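Local coordinates for protein diphosphomevalonate decarboxylase, putative (Trypanosoma brucei, PDB 2HKE) that probably catalyses the ATP-dependent decarboxylation of (R)-5-diphosphomevalonate to isopentenyl diphosphate in the mevalonate pathway of isoprenoid and sterol synthesis, at residues P181-M186 / F301-D306; F325-R330 / L359-V364. The protein carries 1 engineered substitution. All blocks are in the same frame, centred on the assembly; numbering follows the deposited sequence.

Contact 1 (P181-M186 / F301-D306)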
ATOM      1  N   PRO A 181     -15.964  10.005   3.594  1.00 24.04           N
ATOM      2  CA  PRO A 181     -15.993   9.007   4.662  1.00 23.94           C
ATOM      3  C   PRO A 181     -16.772   7.741   4.306  1.00 23.23           C
ATOM      4  O   PRO A 181     -16.616   6.729   4.965  1.00 24.12           O
ATOM      5  CB  PRO A 181     -16.723   9.731   5.820  1.00 25.38           C
ATOM      6  CG  PRO A 181     -17.356  10.924   5.248  1.00 25.12           C
ATOM      7  CD  PRO A 181     -16.623  11.268   3.975  1.00 24.87           C
ATOM      8  N   GLU A 182     -17.626   7.813   3.284  1.00 22.36           N
ATOM      9  CA  GLU A 182     -18.375   6.645   2.851  1.00 21.69           C
ATOM     10  C   GLU A 182     -17.517   5.547   2.226  1.00 21.07           C
ATOM     11  O   GLU A 182     -17.856   4.370   2.300  1.00 20.06           O
ATOM     12  CB  GLU A 182     -19.446   7.020   1.877  1.00 22.98           C
ATOM     13  CG  GLU A 182     -20.469   7.922   2.458  1.00 26.30           C
ATOM     14  CD  GLU A 182     -20.141   9.434   2.349  1.00 32.61           C
ATOM     15  OE1 GLU A 182     -19.006   9.892   2.000  1.00 27.00           O
ATOM     16  OE2 GLU A 182     -21.092  10.194   2.637  1.00 38.33           O
ATOM     17  N   ILE A 183     -16.427   5.929   1.606  1.00 20.91           N
ATOM     18  CA  ILE A 183     -15.621   4.926   0.868  1.00 20.93           C
ATOM     19  C   ILE A 183     -14.852   4.059   1.859  1.00 20.90           C
ATOM     20  O   ILE A 183     -14.277   4.509   2.900  1.00 19.48           O
ATOM     21  CB  ILE A 183     -14.829   5.605  -0.317  1.00 22.30           C
ATOM     22  CG1 ILE A 183     -14.398   4.548  -1.381  1.00 24.39           C
ATOM     23  CG2 ILE A 183     -13.761   6.435   0.231  1.00 23.79           C
ATOM     24  CD1 ILE A 183     -13.992   5.139  -2.673  1.00 23.85           C
ATOM     25  N   GLN A 184     -14.886   2.754   1.592  1.00 19.97           N
ATOM     26  CA  GLN A 184     -14.284   1.777   2.479  1.00 19.44           C
ATOM     27  C   GLN A 184     -13.362   0.909   1.680  1.00 19.80           C
ATOM     28  O   GLN A 184     -13.574   0.748   0.481  1.00 18.17           O
ATOM     29  CB  GLN A 184     -15.353   0.857   3.076  1.00 19.04           C
ATOM     30  CG  GLN A 184     -16.425   1.544   3.928  1.00 19.64           C
ATOM     31  CD  GLN A 184     -15.878   2.276   5.137  1.00 22.23           C
ATOM     32  OE1 GLN A 184     -15.267   1.681   5.999  1.00 22.47           O
ATOM     33  NE2 GLN A 184     -16.169   3.580   5.241  1.00 23.00           N
ATOM     34  N   VAL A 185     -12.357   0.351   2.347  1.00 18.76           N
ATOM     35  CA  VAL A 185     -11.392  -0.530   1.684  1.00 19.23           C
ATOM     36  C   VAL A 185     -11.421  -1.894   2.357  1.00 20.68           C
ATOM     37  O   VAL A 185     -11.466  -1.983   3.604  1.00 20.46           O
ATOM     38  CB  VAL A 185      -9.966   0.011   1.823  1.00 20.58           C
ATOM     39  CG1 VAL A 185      -8.952  -0.919   1.101  1.00 21.70           C
ATOM     40  CG2 VAL A 185      -9.886   1.440   1.288  1.00 17.93           C
ATOM     41  N   MET A 186     -11.377  -2.956   1.562  1.00 20.85           N
ATOM     42  CA  MET A 186     -11.171  -4.282   2.141  1.00 19.32           C
ATOM     43  C   MET A 186     -10.018  -4.949   1.472  1.00 18.87           C
ATOM     44  O   MET A 186      -9.575  -4.528   0.418  1.00 17.15           O
ATOM     45  CB  MET A 186     -12.442  -5.109   2.079  1.00 20.04           C
ATOM     46  CG  MET A 186     -13.640  -4.549   2.857  1.00 21.09           C
ATOM     47  SD  MET A 186     -15.068  -5.652   2.818  1.00 24.25           S
ATOM     48  CE  MET A 186     -15.726  -5.473   1.153  1.00 23.42           C
ATOM     49  N   PHE A 301     -12.816  -1.900  -3.075  1.00 16.33           N
ATOM     50  CA  PHE A 301     -13.351  -0.617  -2.650  1.00 17.14           C
ATOM     51  C   PHE A 301     -14.859  -0.693  -2.762  1.00 17.13           C
ATOM     52  O   PHE A 301     -15.398  -1.230  -3.751  1.00 17.04           O
ATOM     53  CB  PHE A 301     -12.862   0.492  -3.550  1.00 17.75           C
ATOM     54  CG  PHE A 301     -11.377   0.586  -3.649  1.00 18.16           C
ATOM     55  CD1 PHE A 301     -10.605   0.857  -2.525  1.00 23.20           C
ATOM     56  CD2 PHE A 301     -10.743   0.398  -4.850  1.00 24.61           C
ATOM     57  CE1 PHE A 301      -9.215   0.943  -2.613  1.00 20.99           C
ATOM     58  CE2 PHE A 301      -9.332   0.480  -4.935  1.00 24.10           C
ATOM     59  CZ  PHE A 301      -8.584   0.769  -3.803  1.00 20.59           C
ATOM     60  N   VAL A 302     -15.547  -0.113  -1.789  1.00 17.45           N
ATOM     61  CA  VAL A 302     -16.995  -0.189  -1.740  1.00 17.74           C
ATOM     62  C   VAL A 302     -17.472   0.932  -0.839  1.00 17.94           C
ATOM     63  O   VAL A 302     -16.747   1.332   0.063  1.00 19.04           O
ATOM     64  CB  VAL A 302     -17.435  -1.570  -1.163  1.00 17.56           C
ATOM     65  CG1 VAL A 302     -16.948  -1.756   0.278  1.00 17.59           C
ATOM     66  CG2 VAL A 302     -18.966  -1.766  -1.268  1.00 17.47           C
ATOM     67  N   LEU A 303     -18.639   1.498  -1.106  1.00 19.08           N
ATOM     68  CA  LEU A 303     -19.209   2.466  -0.145  1.00 18.94           C
ATOM     69  C   LEU A 303     -19.764   1.744   1.059  1.00 19.49           C
ATOM     70  O   LEU A 303     -20.265   0.635   0.937  1.00 20.03           O
ATOM     71  CB  LEU A 303     -20.300   3.277  -0.803  1.00 17.59           C
ATOM     72  CG  LEU A 303     -19.822   4.161  -1.966  1.00 20.12           C
ATOM     73  CD1 LEU A 303     -20.962   5.100  -2.511  1.00 23.64           C
ATOM     74  CD2 LEU A 303     -18.545   4.974  -1.641  1.00 20.30           C
ATOM     75  N   LYS A 304     -19.717   2.401   2.224  1.00 21.49           N
ATOM     76  CA  LYS A 304     -20.220   1.821   3.475  1.00 23.22           C
ATOM     77  C   LYS A 304     -21.610   1.196   3.385  1.00 22.45           C
ATOM     78  O   LYS A 304     -21.826   0.076   3.839  1.00 22.04           O
ATOM     79  CB  LYS A 304     -20.185   2.900   4.559  1.00 24.63           C
ATOM     80  CG  LYS A 304     -20.185   2.337   5.942  1.00 26.67           C
ATOM     81  CD  LYS A 304     -19.817   3.357   7.028  1.00 28.57           C
ATOM     82  CE  LYS A 304     -19.830   2.561   8.352  1.00 32.51           C
ATOM     83  NZ  LYS A 304     -19.823   3.314   9.705  1.00 34.83           N
ATOM     84  N   GLU A 305     -22.560   1.927   2.817  1.00 22.38           N
ATOM     85  CA  GLU A 305     -23.945   1.438   2.603  1.00 24.14           C
ATOM     86  C   GLU A 305     -24.013   0.093   1.861  1.00 22.51           C
ATOM     87  O   GLU A 305     -24.911  -0.743   2.098  1.00 21.52           O
ATOM     88  CB  GLU A 305     -24.795   2.512   1.902  1.00 25.94           C
ATOM     89  CG  GLU A 305     -24.339   2.840   0.502  1.00 30.16           C
ATOM     90  CD  GLU A 305     -24.819   4.223   0.003  1.00 32.18           C
ATOM     91  OE1 GLU A 305     -26.075   4.446  -0.040  1.00 40.55           O
ATOM     92  OE2 GLU A 305     -23.933   5.086  -0.294  1.00 39.41           O
ATOM     93  N   ASP A 306     -23.051  -0.130   0.963  1.00 21.30           N
ATOM     94  CA  ASP A 306     -23.064  -1.291   0.101  1.00 21.16           C
ATOM     95  C   ASP A 306     -22.218  -2.425   0.661  1.00 20.47           C
ATOM     96  O   ASP A 306     -22.252  -3.524   0.134  1.00 20.23           O
ATOM     97  CB  ASP A 306     -22.517  -0.913  -1.271  1.00 21.02           C
ATOM     98  CG  ASP A 306     -23.500  -0.069  -2.088  1.00 24.39           C
ATOM     99  OD1 ASP A 306     -24.722  -0.229  -1.873  1.00 25.73           O
ATOM    100  OD2 ASP A 306     -23.064   0.747  -2.942  1.00 26.43           O
TER

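Contact 2 (F325-R330 / L359-V364)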
ATOM      1  N   PHE A 325     -12.027 -12.440  10.022  1.00 21.97           N
ATOM      2  CA  PHE A 325     -12.380 -11.053   9.695  1.00 22.47           C
ATOM      3  C   PHE A 325     -11.632 -10.121  10.632  1.00 23.55           C
ATOM      4  O   PHE A 325     -11.658 -10.307  11.858  1.00 24.65           O
ATOM      5  CB  PHE A 325     -13.855 -10.807   9.917  1.00 21.61           C
ATOM      6  CG  PHE A 325     -14.753 -11.245   8.837  1.00 20.87           C
ATOM      7  CD1 PHE A 325     -14.598 -12.473   8.232  1.00 22.56           C
ATOM      8  CD2 PHE A 325     -15.824 -10.475   8.475  1.00 21.09           C
ATOM      9  CE1 PHE A 325     -15.454 -12.904   7.305  1.00 23.75           C
ATOM     10  CE2 PHE A 325     -16.695 -10.892   7.510  1.00 22.54           C
ATOM     11  CZ  PHE A 325     -16.494 -12.115   6.912  1.00 23.26           C
ATOM     12  N   PHE A 326     -11.002  -9.095  10.080  1.00 23.01           N
ATOM     13  CA  PHE A 326     -10.331  -8.094  10.859  1.00 22.98           C
ATOM     14  C   PHE A 326     -10.892  -6.732  10.447  1.00 22.70           C
ATOM     15  O   PHE A 326     -10.407  -6.120   9.506  1.00 23.53           O
ATOM     16  CB  PHE A 326      -8.834  -8.202  10.638  1.00 23.83           C
ATOM     17  CG  PHE A 326      -8.251  -9.425  11.227  1.00 25.90           C
ATOM     18  CD1 PHE A 326      -8.172 -10.580  10.497  1.00 24.54           C
ATOM     19  CD2 PHE A 326      -7.848  -9.459  12.551  1.00 29.16           C
ATOM     20  CE1 PHE A 326      -7.653 -11.762  11.086  1.00 26.73           C
ATOM     21  CE2 PHE A 326      -7.333 -10.662  13.131  1.00 27.78           C
ATOM     22  CZ  PHE A 326      -7.249 -11.773  12.400  1.00 27.69           C
ATOM     23  N   PHE A 327     -11.957  -6.304  11.103  1.00 22.56           N
ATOM     24  CA  PHE A 327     -12.660  -5.096  10.719  1.00 23.64           C
ATOM     25  C   PHE A 327     -12.283  -3.956  11.665  1.00 25.13           C
ATOM     26  O   PHE A 327     -12.413  -4.095  12.856  1.00 26.88           O
ATOM     27  CB  PHE A 327     -14.174  -5.305  10.763  1.00 22.05           C
ATOM     28  CG  PHE A 327     -14.786  -5.831   9.458  1.00 22.44           C
ATOM     29  CD1 PHE A 327     -14.185  -6.860   8.769  1.00 21.70           C
ATOM     30  CD2 PHE A 327     -15.945  -5.274   8.950  1.00 20.61           C
ATOM     31  CE1 PHE A 327     -14.747  -7.330   7.597  1.00 22.46           C
ATOM     32  CE2 PHE A 327     -16.529  -5.767   7.802  1.00 20.66           C
ATOM     33  CZ  PHE A 327     -15.929  -6.779   7.138  1.00 20.81           C
ATOM     34  N   GLY A 328     -11.821  -2.846  11.128  1.00 25.75           N
ATOM     35  CA  GLY A 328     -11.614  -1.630  11.931  1.00 27.68           C
ATOM     36  C   GLY A 328     -12.944  -1.140  12.511  1.00 28.96           C
ATOM     37  O   GLY A 328     -12.976  -0.550  13.598  1.00 30.43           O
ATOM     38  N   ASP A 329     -14.040  -1.362  11.775  1.00 28.24           N
ATOM     39  CA  ASP A 329     -15.370  -0.847  12.131  1.00 28.29           C
ATOM     40  C   ASP A 329     -16.272  -1.977  12.671  1.00 28.26           C
ATOM     41  O   ASP A 329     -16.872  -2.740  11.935  1.00 26.23           O
ATOM     42  CB  ASP A 329     -15.934  -0.152  10.865  1.00 28.70           C
ATOM     43  CG  ASP A 329     -17.199   0.612  11.075  1.00 28.24           C
ATOM     44  OD1 ASP A 329     -17.978   0.358  12.031  1.00 30.85           O
ATOM     45  OD2 ASP A 329     -17.459   1.516  10.212  1.00 30.84           O
ATOM     46  N   ARG A 330     -16.413  -2.097  13.997  1.00 29.84           N
ATOM     47  CA  ARG A 330     -17.161  -3.167  14.645  1.00 29.65           C
ATOM     48  C   ARG A 330     -18.640  -3.108  14.275  1.00 30.00           C
ATOM     49  O   ARG A 330     -19.260  -4.179  14.109  1.00 30.35           O
ATOM     50  CB  ARG A 330     -16.997  -3.092  16.165  1.00 31.12           C
ATOM     51  N   LEU A 359     -10.008 -11.492   5.926  1.00 21.48           N
ATOM     52  CA  LEU A 359     -10.692 -10.362   5.295  1.00 20.97           C
ATOM     53  C   LEU A 359     -10.552  -9.135   6.165  1.00 21.70           C
ATOM     54  O   LEU A 359     -11.083  -9.109   7.280  1.00 20.64           O
ATOM     55  CB  LEU A 359     -12.173 -10.657   5.099  1.00 20.03           C
ATOM     56  CG  LEU A 359     -12.998  -9.564   4.428  1.00 20.63           C
ATOM     57  CD1 LEU A 359     -12.511  -9.326   2.998  1.00 19.66           C
ATOM     58  CD2 LEU A 359     -14.475  -9.925   4.426  1.00 21.35           C
ATOM     59  N   LEU A 360      -9.827  -8.144   5.645  1.00 20.05           N
ATOM     60  CA  LEU A 360      -9.498  -6.917   6.369  1.00 20.47           C
ATOM     61  C   LEU A 360     -10.484  -5.872   5.936  1.00 19.37           C
ATOM     62  O   LEU A 360     -10.832  -5.863   4.784  1.00 19.71           O
ATOM     63  CB  LEU A 360      -8.105  -6.454   5.961  1.00 20.10           C
ATOM     64  CG  LEU A 360      -7.529  -5.178   6.538  1.00 22.15           C
ATOM     65  CD1 LEU A 360      -7.541  -5.174   8.115  1.00 27.83           C
ATOM     66  CD2 LEU A 360      -6.139  -4.981   5.987  1.00 25.28           C
ATOM     67  N   GLN A 361     -10.977  -5.050   6.854  1.00 19.58           N
ATOM     68  CA  GLN A 361     -11.732  -3.856   6.470  1.00 19.37           C
ATOM     69  C   GLN A 361     -11.112  -2.640   7.105  1.00 19.99           C
ATOM     70  O   GLN A 361     -10.693  -2.688   8.245  1.00 20.15           O
ATOM     71  CB  GLN A 361     -13.224  -4.003   6.797  1.00 19.32           C
ATOM     72  CG  GLN A 361     -14.084  -2.720   6.632  1.00 18.90           C
ATOM     73  CD  GLN A 361     -14.004  -1.789   7.816  1.00 21.92           C
ATOM     74  OE1 GLN A 361     -13.836  -2.236   8.939  1.00 24.62           O
ATOM     75  NE2 GLN A 361     -14.160  -0.470   7.573  1.00 20.56           N
ATOM     76  N   SER A 362     -11.042  -1.554   6.336  1.00 19.89           N
ATOM     77  CA  SER A 362     -10.539  -0.275   6.825  1.00 20.56           C
ATOM     78  C   SER A 362     -11.310   0.876   6.221  1.00 20.10           C
ATOM     79  O   SER A 362     -11.740   0.818   5.074  1.00 19.74           O
ATOM     80  CB  SER A 362      -9.037  -0.154   6.496  1.00 20.41           C
ATOM     81  OG  SER A 362      -8.513   1.147   6.688  1.00 21.71           O
ATOM     82  N   PRO A 363     -11.527   1.955   6.999  1.00 20.03           N
ATOM     83  CA  PRO A 363     -11.910   3.237   6.402  1.00 18.98           C
ATOM     84  C   PRO A 363     -10.668   3.879   5.776  1.00 19.33           C
ATOM     85  O   PRO A 363      -9.570   3.309   5.843  1.00 19.89           O
ATOM     86  CB  PRO A 363     -12.360   4.038   7.627  1.00 19.66           C
ATOM     87  CG  PRO A 363     -11.411   3.640   8.628  1.00 20.39           C
ATOM     88  CD  PRO A 363     -11.271   2.112   8.445  1.00 20.50           C
ATOM     89  N   VAL A 364     -10.811   5.048   5.159  1.00 19.72           N
ATOM     90  CA  VAL A 364      -9.674   5.822   4.693  1.00 18.96           C
ATOM     91  C   VAL A 364      -8.925   6.283   5.932  1.00 20.66           C
ATOM     92  O   VAL A 364      -9.560   6.778   6.860  1.00 19.85           O
ATOM     93  CB  VAL A 364     -10.125   6.996   3.832  1.00 21.06           C
ATOM     94  CG1 VAL A 364      -8.967   7.821   3.440  1.00 20.30           C
ATOM     95  CG2 VAL A 364     -10.893   6.469   2.556  1.00 20.21           C
TER
HETATM   96  O   HOH W   1     -15.315   2.232   8.676  1.00 27.54           O

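Contact 1 (P181-M186 / F301-D306)
Gln184 sits where the antiparallel strands 183-189 and 298-303 run together, and its side chain traces the seam between them. CB lies 3.4 Å from Val302 O, the carbonyl that also receives the Gln184 N-H, and near Val302 CG1. CG, anti to the carbonyl carbon (chi1 -61°), passes 3.8 Å from Lys304 N, and a second bend at chi2 (-60°) turns the amide back toward residues 181-182, just ahead of its strand. There NE2 makes a weak hydrogen bond to Glu182 O and lies alongside the aliphatic chain of Lys304, CB and CD being its nearest atoms in 301-306. OE1 is turned to the neighbouring strand, where it takes a weak hydrogen bond from Gln361 NE2.

Three backbone bonds set the register. Gln184 N to Val302 O (2.8 Å) runs nearly along the C=O axis, the return bond from Val302 N to Gln184 O (3.1 Å) meets the oxygen from above its carbonyl plane, and Lys304 N to Glu182 O (2.7 Å) closes the ladder where the first strand begins. Ile183-Leu303 and Val185-Phe301 are the non-hydrogen-bonded pairs flanking Gln184-Val302. On their face, Leu303 CD2 reaches back to Ile183 CB (4.0 Å), while Val185 CG2 meets the edge of the Phe301 ring in its plane, at CD1 (3.9 Å). Helix 237-256 packs here, Phe240 meeting Phe301 edge-to-face. On the other face Met186, bent at chi3, brings CE to Val302 CG1 (4.0 Å), and both residues touch Leu307 of helix 307-317. Strands 288-291 and 358-363 flank this pair and helices lie on both faces, so the contact sits inside the mixed sheet of the C-terminal domain, a GHMP-group domain by sequence.

Contact 2 (F325-R330 / L359-V364)
Gln361 leaves its strand with CG anti to the backbone N (chi1 171°) and then bends at chi2 (-82°), which carries CG and the amide past the Phe327 ring toward the turn at 328-329. CB itself is put over that ring by the parallel pairing of Gln361 with Phe327, whose CA atoms are 4.5 Å apart. Phe327 presents its face squarely: Gln361 CB stands 3.5 Å from the ring centroid and only 8° off the normal, a close CH-pi contact over the centre. One step earlier on the same face, Leu359 CD2 lies over the Phe325 ring, 4.0 Å from its centroid and displaced toward the rim. On the reverse face Leu360 CD1 touches Phe326 CB.

The backbones pair in parallel. Phe326 bonds to both neighbours of its partner Leu360, its N-H giving to Leu359 O (2.8 Å) and its O accepting from Gln361 N (2.9 Å); Gly328 N then gives to Gln361 O (3.1 Å). In all three the donor stands above the carbonyl plane. Past the strand, the Gln361 side chain continues the pairing: OE1 accepts Asp329 N on an in-plane lone pair (3.0 Å). A water donates to Asp329 OD2 (2.7 Å) and accepts a weak bond from Gln361 NE2, linking the two side chains through a solvent molecule.

Asp329 is the N-cap of helix 330-338, its OD1 accepting Leu332 N, so the crossover of a beta-alpha-beta unit starts from a residue held by the returning strand. OD2 also forms a salt bridge with Lys304. The helix N-terminus and this lysine would both be expected to favour the ionised carboxylate, while the bond from Asp329 N fixes which end of the Gln361 amide is oxygen.

In the fold
Contact 1 and contact 2 are neighbouring seams of one five-stranded mixed sheet, their centres 10 Å apart, with strands 183-189 and 358-363 side by side between them. Contact 1 pairs antiparallel strands and contact 2 parallel ones; the shared boundary is marked by Val185 O and Ser362 N, 2.8 Å apart and probably hydrogen-bonded. A salt bridge spans the two inner strands: Lys304 NZ, just past strand 298-303, lies 3.0 Å from Asp329 OD2, tying contact 1 to the helix cap of contact 2. Helix 307-317 touches both, through Leu307 and Val311. The contact centres lie about 17 Å and 15 Å from the chain centre, on the same side.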